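Local coordinates for peptidyl-prolyl cis-trans isomerase (Hirschia baltica, PDB 5EX2), which probably catalyses the cis-trans isomerisation of peptide bonds preceding proline, as a periplasmic folding helper of the cyclophilin family, at residues A159-D163 with P164-K168; G58-S61 with G62-F65; D245-G248 with R249-V253. All coordinates share one frame; numbering follows the deposited sequence.

The three contacts are local turns met in series along the chain: interaction 2 (58-65), then interaction 1 (159-168), then interaction 3 (245-253). The first two sit at the ends of strands of the eight-stranded antiparallel cyclophilin barrel. Interaction 2 leads from helix 45-57 into barrel strand 63-69, and interaction 1 lies in the loop joining neighbouring barrel strands 155-158 and 171-174. Their centres are 19 Å apart and their nearest atoms about 5 Å. Interaction 3 ends helix 238-247 before strand 261-264; its centre lies 34 Å from that of interaction 1 and 37 Å from that of interaction 2, across the chain's centre from the latter. The three do not touch, and each shapes a local reversal or helix exit.

Interaction 1: residues A159-D163 with P164-K168; sequences ARTND and PNSGK
One face of the Arg160 guanidinium is overlaid by Pro164, whose CB stands 4.0 Å above the plane, offset toward the rim; at the edge, in plane, sits the carbonyl carbon of Asn162. The loop holding them, between cyclophilin barrel strands 155-158 and 171-174, reverses in a type I beta turn, Asp163 to Ser166, preceded by an ST turn in which Thr161 OG1 accepts from Asp163 N. Arg160 NH1 comes 3.3 Å from Pro164 CA and makes weak bonds to the carbonyls of Thr161 and Asn162, while NH2 bonds the Lys184 carbonyl and Tyr185 adds a cation-pi contact. The hub is Ser166 OG: lying between its backbone N and carbonyl carbon (chi1 63°), it donates to Asp163 O at 2.8 Å in the carbonyl plane, and accepts from Thr161 N at 2.9 Å and Thr161 OG1 at 3.0 Å. An alanine in place of Ser166 would remove that hydroxyl and is likely to leave Thr161 N without its acceptor and the loop's two arms less firmly tied. Asp163 O also receives Ser166 N, from above the carbonyl plane. Asn165 N reaches Asp163 OD1 at 2.9 Å, nearly straight at 168°, from above the carboxylate plane.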
ATOM      1  N   ALA A 159     -11.983  -1.260   3.492  1.00  8.60           N
ATOM      2  CA  ALA A 159     -13.249  -0.638   3.797  1.00 10.62           C
ATOM      3  C   ALA A 159     -13.873  -1.309   5.000  1.00 12.94           C
ATOM      4  O   ALA A 159     -13.628  -2.478   5.277  1.00 12.05           O
ATOM      5  CB  ALA A 159     -14.185  -0.734   2.623  1.00 11.68           C
ATOM      6  N   ARG A 160     -14.690  -0.556   5.716  1.00 13.21           N
ATOM      7  CA  ARG A 160     -15.423  -1.098   6.839  1.00 17.42           C
ATOM      8  C   ARG A 160     -16.602  -0.198   7.156  1.00 12.63           C
ATOM      9  O   ARG A 160     -16.663   0.943   6.695  1.00 16.14           O
ATOM     10  CB  ARG A 160     -14.524  -1.250   8.063  1.00 15.00           C
ATOM     11  CG  ARG A 160     -13.962   0.039   8.608  1.00 19.73           C
ATOM     12  CD  ARG A 160     -13.367  -0.250   9.960  1.00 17.67           C
ATOM     13  NE  ARG A 160     -12.891   0.929  10.678  1.00 18.93           N
ATOM     14  CZ  ARG A 160     -13.586   1.575  11.616  1.00 22.46           C
ATOM     15  NH1 ARG A 160     -14.821   1.202  11.933  1.00 24.35           N
ATOM     16  NH2 ARG A 160     -13.049   2.615  12.229  1.00 20.57           N
ATOM     17  N   THR A 161     -17.535  -0.745   7.924  1.00 18.60           N
ATOM     18  CA  THR A 161     -18.661   0.005   8.475  1.00 14.87           C
ATOM     19  C   THR A 161     -18.252   0.685   9.781  1.00 18.69           C
ATOM     20  O   THR A 161     -17.069   0.749  10.098  1.00 19.61           O
ATOM     21  CB  THR A 161     -19.868  -0.909   8.742  1.00 21.27           C
ATOM     22  OG1 THR A 161     -19.559  -1.812   9.814  1.00 21.80           O
ATOM     23  CG2 THR A 161     -20.233  -1.701   7.500  1.00 25.35           C
ATOM     24  N   ASN A 162     -19.211   1.200  10.543  1.00 18.57           N
ATOM     25  CA  ASN A 162     -18.868   1.795  11.832  1.00 22.52           C
ATOM     26  C   ASN A 162     -18.199   0.774  12.760  1.00 19.85           C
ATOM     27  O   ASN A 162     -17.459   1.142  13.672  1.00 25.52           O
ATOM     28  CB  ASN A 162     -20.113   2.363  12.536  1.00 23.77           C
ATOM     29  CG  ASN A 162     -20.668   3.616  11.862  1.00 18.49           C
ATOM     30  OD1 ASN A 162     -19.996   4.256  11.057  1.00 24.71           O
ATOM     31  ND2 ASN A 162     -21.903   3.973  12.207  1.00 21.79           N
ATOM     32  N   ASP A 163     -18.469  -0.504  12.530  1.00 17.33           N
ATOM     33  CA  ASP A 163     -17.855  -1.600  13.279  1.00 14.89           C
ATOM     34  C   ASP A 163     -16.385  -1.780  12.889  1.00 16.50           C
ATOM     35  O   ASP A 163     -16.092  -2.120  11.741  1.00 16.03           O
ATOM     36  CB  ASP A 163     -18.619  -2.901  13.014  1.00 22.73           C
ATOM     37  CG  ASP A 163     -18.052  -4.095  13.776  1.00 21.01           C
ATOM     38  OD1 ASP A 163     -17.007  -3.985  14.447  1.00 28.72           O
ATOM     39  OD2 ASP A 163     -18.673  -5.176  13.699  1.00 42.59           O
ATOM     40  N   PRO A 164     -15.453  -1.595  13.841  1.00 16.74           N
ATOM     41  CA  PRO A 164     -14.044  -1.659  13.435  1.00 19.43           C
ATOM     42  C   PRO A 164     -13.588  -3.046  12.971  1.00 15.77           C
ATOM     43  O   PRO A 164     -12.519  -3.144  12.376  1.00 16.90           O
ATOM     44  CB  PRO A 164     -13.291  -1.246  14.708  1.00 18.06           C
ATOM     45  CG  PRO A 164     -14.211  -1.563  15.807  1.00 16.84           C
ATOM     46  CD  PRO A 164     -15.590  -1.311  15.276  1.00 18.21           C
ATOM     47  N   ASN A 165     -14.384  -4.077  13.222  1.00 17.53           N
ATOM     48  CA  ASN A 165     -14.023  -5.442  12.858  1.00 14.79           C
ATOM     49  C   ASN A 165     -14.797  -5.976  11.653  1.00 15.35           C
ATOM     50  O   ASN A 165     -14.880  -7.186  11.454  1.00 20.58           O
ATOM     51  CB  ASN A 165     -14.230  -6.376  14.050  1.00 19.00           C
ATOM     52  CG  ASN A 165     -13.241  -6.123  15.158  1.00 17.94           C
ATOM     53  OD1 ASN A 165     -12.111  -5.697  14.917  1.00 20.13           O
ATOM     54  ND2 ASN A 165     -13.664  -6.376  16.385  1.00 26.13           N
ATOM     55  N   SER A 166     -15.330  -5.072  10.839  1.00 15.52           N
ATOM     56  CA  SER A 166     -16.195  -5.464   9.729  1.00 14.86           C
ATOM     57  C   SER A 166     -15.471  -5.541   8.382  1.00 13.73           C
ATOM     58  O   SER A 166     -16.084  -5.878   7.369  1.00 16.62           O
ATOM     59  CB  SER A 166     -17.368  -4.494   9.626  1.00 19.38           C
ATOM     60  OG  SER A 166     -16.925  -3.182   9.333  1.00 19.74           O
ATOM     61  N   GLY A 167     -14.174  -5.261   8.358  1.00 13.88           N
ATOM     62  CA  GLY A 167     -13.416  -5.393   7.125  1.00 12.05           C
ATOM     63  C   GLY A 167     -13.488  -6.826   6.648  1.00 13.59           C
ATOM     64  O   GLY A 167     -13.486  -7.751   7.455  1.00 15.08           O
ATOM     65  N   LYS A 168     -13.598  -7.025   5.339  1.00 12.97           N
ATOM     66  CA  LYS A 168     -13.772  -8.376   4.808  1.00 12.80           C
ATOM     67  C   LYS A 168     -13.201  -8.510   3.415  1.00 12.89           C
ATOM     68  O   LYS A 168     -12.199  -9.196   3.224  1.00 12.99           O
ATOM     69  CB  LYS A 168     -15.250  -8.766   4.805  1.00 13.21           C
ATOM     70  CG  LYS A 168     -15.476 -10.207   4.366  1.00 14.58           C
ATOM     71  CD  LYS A 168     -16.919 -10.643   4.547  1.00 17.92           C
ATOM     72  CE  LYS A 168     -17.852  -9.949   3.581  1.00 17.53           C
ATOM     73  NZ  LYS A 168     -19.267 -10.313   3.883  1.00 21.76           N
TER
HETATM   74  O   HOH W   1     -13.995  -4.653   3.668  1.00 13.28           O

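Interaction 2: residues G58-S61 with G62-F65; sequences GLYS and GTKF
Thr63 lays its side chain against the backbone carbonyl of Tyr60, three residues back. Its CB, which points toward the preceding segment, already lies 3.4 Å from Tyr60 O. From there the two branches part. OG1, placed between its own backbone N and carbonyl carbon (chi1 54°), is carried onto Tyr60 O and donates to it at 2.7 Å, in the carbonyl plane and on a lone pair. CG2, beside the backbone N, lies against the same oxygen and reaches on to Leu59 O at 3.7 Å.

The Thr63 amide donates to Tyr60 O as well, over 3.0 Å and nearly straight at 165°, but from above the carbonyl plane. Two donors of one residue thus grip a single oxygen from different directions, which probably limits the rotation of that peptide and ties the threonine hydroxyl to the backbone. Beyond CD1, which comes 4.3 Å from Thr63 OG1, the Tyr60 ring packs on Ile51, Val54 and Val55 of helix 45-57, and its OH bonds the Asp169 carbonyl. Thr63 also touches Leu213 of strand 212-218 and Thr82 of helix 79-83.

Gly62 has phi 87°, and a CB there would fall 2.5 Å from Ser61 O, a clash that glycine avoids. Ser61 N bonds Gly58 O at 3.1 Å, closing a type I turn just after the helix. The overlapping pair, type I from Gly58 to Ser61 and type II from Tyr60 to Thr63 with glycine third, is a helix-to-strand connection delivering the chain from helix 45-57 into strand 63-69 of the cyclophilin barrel.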
ATOM      1  N   GLY A  58     -10.498 -16.198  -6.619  1.00 10.02           N
ATOM      2  CA  GLY A  58     -10.954 -15.681  -7.892  1.00  9.13           C
ATOM      3  C   GLY A  58     -12.118 -14.711  -7.784  1.00  9.91           C
ATOM      4  O   GLY A  58     -12.535 -14.117  -8.786  1.00 11.31           O
ATOM      5  N   LEU A  59     -12.635 -14.511  -6.577  1.00  9.55           N
ATOM      6  CA  LEU A  59     -13.892 -13.790  -6.426  1.00 10.52           C
ATOM      7  C   LEU A  59     -13.814 -12.281  -6.616  1.00 10.15           C
ATOM      8  O   LEU A  59     -14.840 -11.627  -6.770  1.00 10.95           O
ATOM      9  CB  LEU A  59     -14.492 -14.091  -5.056  1.00 13.75           C
ATOM     10  CG  LEU A  59     -14.985 -15.528  -4.905  1.00 13.79           C
ATOM     11  CD1 LEU A  59     -15.385 -15.807  -3.472  1.00 15.09           C
ATOM     12  CD2 LEU A  59     -16.143 -15.850  -5.873  1.00 17.54           C
ATOM     13  N   TYR A  60     -12.620 -11.705  -6.616  1.00  8.54           N
ATOM     14  CA  TYR A  60     -12.533 -10.289  -6.914  1.00  9.23           C
ATOM     15  C   TYR A  60     -12.801  -9.993  -8.376  1.00 11.85           C
ATOM     16  O   TYR A  60     -13.084  -8.853  -8.755  1.00 10.00           O
ATOM     17  CB  TYR A  60     -11.160  -9.726  -6.575  1.00 10.51           C
ATOM     18  CG  TYR A  60     -10.955  -9.266  -5.156  1.00  9.29           C
ATOM     19  CD1 TYR A  60     -11.963  -8.631  -4.435  1.00 10.11           C
ATOM     20  CD2 TYR A  60      -9.731  -9.446  -4.537  1.00 11.17           C
ATOM     21  CE1 TYR A  60     -11.740  -8.192  -3.121  1.00  9.79           C
ATOM     22  CE2 TYR A  60      -9.499  -9.018  -3.244  1.00 13.12           C
ATOM     23  CZ  TYR A  60     -10.497  -8.390  -2.537  1.00 11.09           C
ATOM     24  OH  TYR A  60     -10.235  -7.964  -1.246  1.00 12.17           O
ATOM     25  N   SER A  61     -12.666 -11.003  -9.220  1.00 10.03           N
ATOM     26  CA  SER A  61     -12.768 -10.749 -10.636  1.00 11.09           C
ATOM     27  C   SER A  61     -14.169 -10.300 -10.973  1.00 11.34           C
ATOM     28  O   SER A  61     -15.157 -10.919 -10.572  1.00 13.01           O
ATOM     29  CB  SER A  61     -12.367 -11.977 -11.437  1.00 14.78           C
ATOM     30  OG  SER A  61     -10.991 -12.209 -11.213  1.00 22.26           O
ATOM     31  N   GLY A  62     -14.252  -9.181 -11.678  1.00 10.06           N
ATOM     32  CA  GLY A  62     -15.535  -8.604 -12.030  1.00 11.12           C
ATOM     33  C   GLY A  62     -16.155  -7.677 -11.007  1.00 10.56           C
ATOM     34  O   GLY A  62     -17.223  -7.132 -11.248  1.00 11.62           O
ATOM     35  N   THR A  63     -15.527  -7.504  -9.858  1.00  9.05           N
ATOM     36  CA  THR A  63     -16.104  -6.586  -8.884  1.00 10.19           C
ATOM     37  C   THR A  63     -15.938  -5.140  -9.348  1.00  9.84           C
ATOM     38  O   THR A  63     -14.952  -4.764  -9.974  1.00 10.16           O
ATOM     39  CB  THR A  63     -15.491  -6.754  -7.487  1.00  9.18           C
ATOM     40  OG1 THR A  63     -14.071  -6.634  -7.553  1.00  9.72           O
ATOM     41  CG2 THR A  63     -15.868  -8.110  -6.877  1.00 12.74           C
ATOM     42  N   LYS A  64     -16.927  -4.323  -9.021  1.00 10.35           N
ATOM     43  CA  LYS A  64     -16.966  -2.959  -9.511  1.00  9.48           C
ATOM     44  C   LYS A  64     -16.141  -2.039  -8.625  1.00 11.30           C
ATOM     45  O   LYS A  64     -15.908  -2.336  -7.456  1.00 11.84           O
ATOM     46  CB  LYS A  64     -18.394  -2.438  -9.545  1.00 12.67           C
ATOM     47  CG  LYS A  64     -19.352  -3.287 -10.344  1.00 14.83           C
ATOM     48  CD  LYS A  64     -18.991  -3.354 -11.803  1.00 21.81           C
ATOM     49  CE  LYS A  64     -20.075  -4.085 -12.595  1.00 34.43           C
ATOM     50  NZ  LYS A  64     -21.402  -3.414 -12.492  1.00 40.23           N
ATOM     51  N   PHE A  65     -15.736  -0.904  -9.167  1.00  8.65           N
ATOM     52  CA  PHE A  65     -15.310   0.215  -8.335  1.00  8.04           C
ATOM     53  C   PHE A  65     -16.546   1.058  -8.129  1.00  7.63           C
ATOM     54  O   PHE A  65     -16.830   1.999  -8.877  1.00  8.96           O
ATOM     55  CB  PHE A  65     -14.170   0.982  -8.982  1.00  7.90           C
ATOM     56  CG  PHE A  65     -12.897   0.238  -8.923  1.00  9.62           C
ATOM     57  CD1 PHE A  65     -12.147   0.247  -7.765  1.00 10.09           C
ATOM     58  CD2 PHE A  65     -12.461  -0.513  -9.992  1.00  9.08           C
ATOM     59  CE1 PHE A  65     -10.972  -0.472  -7.680  1.00 10.70           C
ATOM     60  CE2 PHE A  65     -11.288  -1.234  -9.909  1.00 11.04           C
ATOM     61  CZ  PHE A  65     -10.545  -1.210  -8.753  1.00 11.34           C
TER

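Interaction 3: residues D245-G248 with R249-V253; sequences DRMG and RDKDV
The charged pair is Asp245 and Arg249, four residues apart, lying side by side and pointing the same way. Arg249 NE donates to Asp245 OD1 at 2.7 Å and 158°, meeting the oxygen nearly along its C-O bond and keeping it close to the guanidinium plane. Arg249 NH2 adds a weak bond to the same OD1 of Asp245 at 3.3 Å. Only OD1 is engaged by the arginine, and the two flat groups are turned 55° apart, which makes this a salt bridge through one oxygen rather than a paired two-oxygen one. The Arg249 chain, extended from CG to NE, sets NE at that reach. NH1 bonds Ile110 O, and NH2 has a second weak bond to Ser241 O.

Among the backbone acceptors at the helix end, Met247 O takes Lys251 NZ at 2.7 Å, the donor tilted 27° from the carbonyl plane; the lysine chain, extended beyond CG, passes Gly248 O with CB, CG and CD before NZ arrives. Gly248 O receives Lys251 N at 3.3 Å, closing a type I turn from Gly248 to Lys251. A water bridges Asp245 O and Arg249 N, at 3.1 and 3.0 Å.

Gly248, with positive phi, is the residue at which helix 238-247 stops; a CB on it would come tight against Asp250 OD1 and Lys251 CE, and be jammed against the carbonyl O of Met247.

In chemical terms, the carbonyls of Asp245 and Met247 are met by a water and a lysine ammonium in place of helical amides. Positive groups near this C-terminal end probably offset its partial negative charge, and Asp245 probably offsets the charge of Arg249.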
ATOM      1  N   ASP A 245      16.504  15.142  -1.166  1.00 12.52           N
ATOM      2  CA  ASP A 245      17.144  16.429  -1.395  1.00 12.86           C
ATOM      3  C   ASP A 245      16.462  17.187  -2.518  1.00 14.00           C
ATOM      4  O   ASP A 245      16.205  18.389  -2.416  1.00 16.16           O
ATOM      5  CB  ASP A 245      18.619  16.285  -1.770  1.00 13.16           C
ATOM      6  CG  ASP A 245      19.498  15.826  -0.624  1.00 18.28           C
ATOM      7  OD1 ASP A 245      19.066  15.808   0.553  1.00 14.55           O
ATOM      8  OD2 ASP A 245      20.670  15.512  -0.922  1.00 16.52           O
ATOM      9  N   ARG A 246      16.230  16.472  -3.611  1.00 13.69           N
ATOM     10  CA  ARG A 246      15.680  17.047  -4.821  1.00 16.12           C
ATOM     11  C   ARG A 246      14.223  17.470  -4.598  1.00 16.54           C
ATOM     12  O   ARG A 246      13.828  18.562  -5.006  1.00 18.83           O
ATOM     13  CB  ARG A 246      15.838  16.027  -5.952  1.00 17.90           C
ATOM     14  CG  ARG A 246      15.319  16.425  -7.304  1.00 31.97           C
ATOM     15  CD  ARG A 246      15.489  15.262  -8.265  1.00 22.75           C
ATOM     16  NE  ARG A 246      14.247  14.510  -8.448  1.00 38.61           N
ATOM     17  CZ  ARG A 246      14.107  13.191  -8.307  1.00 40.44           C
ATOM     18  NH1 ARG A 246      15.134  12.412  -7.966  1.00 21.49           N
ATOM     19  NH2 ARG A 246      12.913  12.645  -8.513  1.00 32.39           N
ATOM     20  N   MET A 247      13.436  16.636  -3.924  1.00 14.17           N
ATOM     21  CA  MET A 247      12.006  16.899  -3.767  1.00 19.24           C
ATOM     22  C   MET A 247      11.648  17.868  -2.643  1.00 20.89           C
ATOM     23  O   MET A 247      10.650  18.581  -2.739  1.00 20.65           O
ATOM     24  CB  MET A 247      11.264  15.594  -3.534  1.00 18.85           C
ATOM     25  CG  MET A 247      11.388  14.639  -4.695  1.00 16.65           C
ATOM     26  SD  MET A 247      10.927  15.358  -6.290  1.00 17.67           S
ATOM     27  CE  MET A 247       9.254  15.923  -6.001  1.00 19.42           C
ATOM     28  N   GLY A 248      12.443  17.892  -1.577  1.00 17.79           N
ATOM     29  CA  GLY A 248      12.241  18.832  -0.484  1.00 20.88           C
ATOM     30  C   GLY A 248      12.038  18.180   0.869  1.00 15.47           C
ATOM     31  O   GLY A 248      11.030  17.531   1.120  1.00 19.71           O
ATOM     32  N   ARG A 249      12.994  18.391   1.768  1.00 16.37           N
ATOM     33  CA  ARG A 249      12.992  17.709   3.062  1.00 16.99           C
ATOM     34  C   ARG A 249      12.164  18.423   4.127  1.00 20.38           C
ATOM     35  O   ARG A 249      12.145  18.009   5.287  1.00 20.11           O
ATOM     36  CB  ARG A 249      14.422  17.535   3.533  1.00 20.33           C
ATOM     37  CG  ARG A 249      15.140  16.474   2.747  1.00 16.31           C
ATOM     38  CD  ARG A 249      16.516  16.399   3.221  1.00 17.91           C
ATOM     39  NE  ARG A 249      17.269  15.348   2.566  1.00 15.70           N
ATOM     40  CZ  ARG A 249      17.393  14.114   3.038  1.00 16.02           C
ATOM     41  NH1 ARG A 249      16.784  13.747   4.164  1.00 15.03           N
ATOM     42  NH2 ARG A 249      18.134  13.240   2.388  1.00 13.36           N
ATOM     43  N   ASP A 250      11.472  19.482   3.724  1.00 18.48           N
ATOM     44  CA  ASP A 250      10.503  20.138   4.585  1.00 21.63           C
ATOM     45  C   ASP A 250       9.125  19.495   4.453  1.00 28.46           C
ATOM     46  O   ASP A 250       8.208  19.787   5.226  1.00 24.81           O
ATOM     47  CB  ASP A 250      10.421  21.629   4.239  1.00 24.88           C
ATOM     48  CG  ASP A 250      10.044  21.878   2.775  1.00 37.13           C
ATOM     49  OD1 ASP A 250      10.513  21.134   1.879  1.00 33.67           O
ATOM     50  OD2 ASP A 250       9.266  22.824   2.519  1.00 51.39           O
ATOM     51  N   LYS A 251       9.001  18.586   3.491  1.00 21.17           N
ATOM     52  CA  LYS A 251       7.722  17.948   3.201  1.00 24.47           C
ATOM     53  C   LYS A 251       7.425  16.782   4.124  1.00 20.86           C
ATOM     54  O   LYS A 251       8.311  16.032   4.502  1.00 23.80           O
ATOM     55  CB  LYS A 251       7.700  17.471   1.753  1.00 22.65           C
ATOM     56  CG  LYS A 251       7.656  18.612   0.759  1.00 24.30           C
ATOM     57  CD  LYS A 251       7.776  18.099  -0.653  1.00 28.68           C
ATOM     58  CE  LYS A 251       7.705  19.233  -1.660  1.00 30.45           C
ATOM     59  NZ  LYS A 251       7.971  18.748  -3.039  1.00 25.39           N
ATOM     60  N   ASP A 252       6.156  16.631   4.467  1.00 30.08           N
ATOM     61  CA  ASP A 252       5.702  15.468   5.198  1.00 24.76           C
ATOM     62  C   ASP A 252       5.636  14.291   4.222  1.00 21.25           C
ATOM     63  O   ASP A 252       5.633  14.486   3.003  1.00 24.09           O
ATOM     64  CB  ASP A 252       4.338  15.738   5.837  1.00 38.28           C
ATOM     65  CG  ASP A 252       3.944  14.678   6.839  1.00 36.56           C
ATOM     66  OD1 ASP A 252       4.851  14.086   7.458  1.00 39.53           O
ATOM     67  OD2 ASP A 252       2.731  14.440   7.008  1.00 46.35           O
ATOM     68  N   VAL A 253       5.577  13.077   4.758  1.00 21.76           N
ATOM     69  CA  VAL A 253       5.637  11.871   3.952  1.00 19.70           C
ATOM     70  C   VAL A 253       4.573  11.869   2.844  1.00 16.06           C
ATOM     71  O   VAL A 253       4.829  11.427   1.742  1.00 17.30           O
ATOM     72  CB  VAL A 253       5.492  10.619   4.864  1.00 25.09           C
ATOM     73  CG1 VAL A 253       4.080  10.486   5.440  1.00 21.00           C
ATOM     74  CG2 VAL A 253       5.890   9.382   4.145  1.00 23.63           C
TER
HETATM   75  O   HOH W   2      15.422  19.512   0.357  1.00 33.28           O